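Local coordinates for holo-[acyl-carrier-protein] synthase (Thermotoga maritima, PDB 5XUM) that belongs to the 4'-phosphopantetheinyl transferase superfamily and assembles as a trimer of identical subunits, at residues R38-A43 with L95-F100. Residues are numbered along the deposited sequence; the frame is centred on the assembly and turned at random.
Sequences RREFIA and LSHDRF
E40 and H97 meet where the start of helix 38-56 faces the end of strand 90-97, and they illustrate how a carboxylate can lie against an imidazole without a hydrogen bond between them. The carboxylate carbon of E40 comes over one face of the H97 ring, the carboxylate plane turned 53° from that of the ring. Its two oxygens reach different ring atoms. E40 OE2 comes within 3.1 Å of H97 ND1. E40 OE1 approaches H97 CE1 to 3.2 Å. For all this closeness, the angle at ND1 is too poor for a hydrogen bond: the oxygens lie well off the ring plane and beyond its ND1–CE1 edge, so no N-H in that plane could point at them. E40 has CG beside the backbone N (chi1 -82°), and so anti to the carbonyl carbon; the chain then runs on extended, which carries the carboxylate to the ring.

E40 OE1 is paired with R37 in a salt bridge, and E40 OE2 accepts from a water at 2.6 Å, which in turn accepts from the backbone N of R99, also at 2.6 Å. This surface contact within the superfamily region joins the first turn of helix 38-56 to the hairpin of strands 90-97 and 100-108, whose D98 forms a salt bridge with R14 of the second subunit. The carboxylate's charge is probably met mainly by R37, leaving van der Waals and electrostatic contact with H97, backed by the water bridge.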
# COMPACT_ATOMS: atom_id res chain seq x y z
N ARG A 38 -27.67 8.54 2.03
CA ARG A 38 -27.56 8.51 0.57
C ARG A 38 -26.41 9.37 0.04
O ARG A 38 -25.68 8.95 -0.86
CB ARG A 38 -28.88 8.94 -0.08
CG ARG A 38 -30.04 7.99 0.22
CD ARG A 38 -31.36 8.52 -0.30
NE ARG A 38 -31.55 8.27 -1.73
CZ ARG A 38 -31.98 7.12 -2.25
NH1 ARG A 38 -32.12 7.00 -3.56
NH2 ARG A 38 -32.27 6.09 -1.46
N ARG A 39 -26.25 10.57 0.61
CA ARG A 39 -25.22 11.50 0.17
C ARG A 39 -23.81 10.98 0.46
O ARG A 39 -22.90 11.17 -0.35
CB ARG A 39 -25.42 12.87 0.82
CG ARG A 39 -24.91 14.03 -0.02
CD ARG A 39 -25.41 15.36 0.52
NE ARG A 39 -25.38 16.40 -0.50
CZ ARG A 39 -25.65 17.69 -0.27
NH1 ARG A 39 -25.98 18.10 0.94
NH2 ARG A 39 -25.59 18.56 -1.27
N GLU A 40 -23.65 10.32 1.60
CA GLU A 40 -22.40 9.67 1.97
C GLU A 40 -22.03 8.55 1.01
O GLU A 40 -20.87 8.41 0.63
CB GLU A 40 -22.48 9.11 3.38
CG GLU A 40 -22.22 10.12 4.48
CD GLU A 40 -21.61 9.48 5.70
OE1 GLU A 40 -22.02 8.36 6.07
OE2 GLU A 40 -20.70 10.09 6.30
N PHE A 41 -23.03 7.74 0.64
CA PHE A 41 -22.81 6.61 -0.25
C PHE A 41 -22.27 7.06 -1.60
O PHE A 41 -21.31 6.49 -2.11
CB PHE A 41 -24.10 5.79 -0.43
CG PHE A 41 -23.92 4.55 -1.27
CD1 PHE A 41 -23.42 3.38 -0.70
CD2 PHE A 41 -24.23 4.56 -2.63
CE1 PHE A 41 -23.25 2.24 -1.47
CE2 PHE A 41 -24.06 3.42 -3.40
CZ PHE A 41 -23.56 2.26 -2.82
N ILE A 42 -22.90 8.09 -2.17
CA ILE A 42 -22.51 8.64 -3.46
C ILE A 42 -21.11 9.24 -3.40
O ILE A 42 -20.29 9.00 -4.28
CB ILE A 42 -23.52 9.71 -3.95
CG1 ILE A 42 -24.92 9.10 -4.13
CG2 ILE A 42 -23.04 10.37 -5.24
CD1 ILE A 42 -24.96 7.83 -4.95
N ALA A 43 -20.86 10.02 -2.35
CA ALA A 43 -19.55 10.62 -2.13
C ALA A 43 -18.46 9.55 -2.02
O ALA A 43 -17.40 9.67 -2.63
CB ALA A 43 -19.58 11.49 -0.87
N LEU A 95 -12.37 2.66 2.50
CA LEU A 95 -13.11 3.91 2.47
C LEU A 95 -13.46 4.35 3.89
O LEU A 95 -13.88 3.53 4.71
CB LEU A 95 -14.39 3.76 1.64
CG LEU A 95 -15.42 4.90 1.70
CD1 LEU A 95 -14.95 6.12 0.91
CD2 LEU A 95 -16.77 4.42 1.20
N SER A 96 -13.27 5.63 4.16
CA SER A 96 -13.68 6.24 5.41
C SER A 96 -14.30 7.60 5.12
O SER A 96 -13.93 8.26 4.15
CB SER A 96 -12.47 6.41 6.33
OG SER A 96 -12.85 6.86 7.62
N HIS A 97 -15.26 8.01 5.95
CA HIS A 97 -15.80 9.37 5.85
C HIS A 97 -16.19 9.95 7.17
O HIS A 97 -16.83 9.29 8.00
CB HIS A 97 -16.95 9.48 4.84
CG HIS A 97 -17.86 8.28 4.78
ND1 HIS A 97 -18.61 7.89 5.83
CD2 HIS A 97 -18.14 7.40 3.74
CE1 HIS A 97 -19.32 6.80 5.48
NE2 HIS A 97 -19.04 6.50 4.20
N ASP A 98 -15.78 11.20 7.37
CA ASP A 98 -16.22 12.04 8.48
C ASP A 98 -16.22 13.49 7.98
O ASP A 98 -15.21 14.19 8.09
CB ASP A 98 -15.32 11.87 9.71
CG ASP A 98 -15.84 12.61 10.94
OD1 ASP A 98 -15.09 12.72 11.94
OD2 ASP A 98 -17.00 13.08 10.92
N ARG A 99 -17.35 13.91 7.42
CA ARG A 99 -17.49 15.19 6.69
C ARG A 99 -16.72 15.17 5.37
O ARG A 99 -17.24 15.59 4.34
CB ARG A 99 -17.11 16.41 7.54
CG ARG A 99 -18.03 16.67 8.72
CD ARG A 99 -18.25 18.16 8.97
NE ARG A 99 -17.01 18.89 9.21
CZ ARG A 99 -16.45 19.74 8.35
NH1 ARG A 99 -17.02 19.97 7.16
NH2 ARG A 99 -15.32 20.36 8.66
N PHE A 100 -15.48 14.70 5.42
CA PHE A 100 -14.70 14.44 4.21
C PHE A 100 -14.58 12.94 4.02
O PHE A 100 -14.35 12.20 4.98
CB PHE A 100 -13.30 15.07 4.33
CG PHE A 100 -13.29 16.56 4.20
CD1 PHE A 100 -13.03 17.16 2.97
CD2 PHE A 100 -13.52 17.38 5.31
CE1 PHE A 100 -13.01 18.55 2.85
CE2 PHE A 100 -13.50 18.76 5.19
CZ PHE A 100 -13.25 19.35 3.96
O HOH W 1 -19.25 12.15 6.86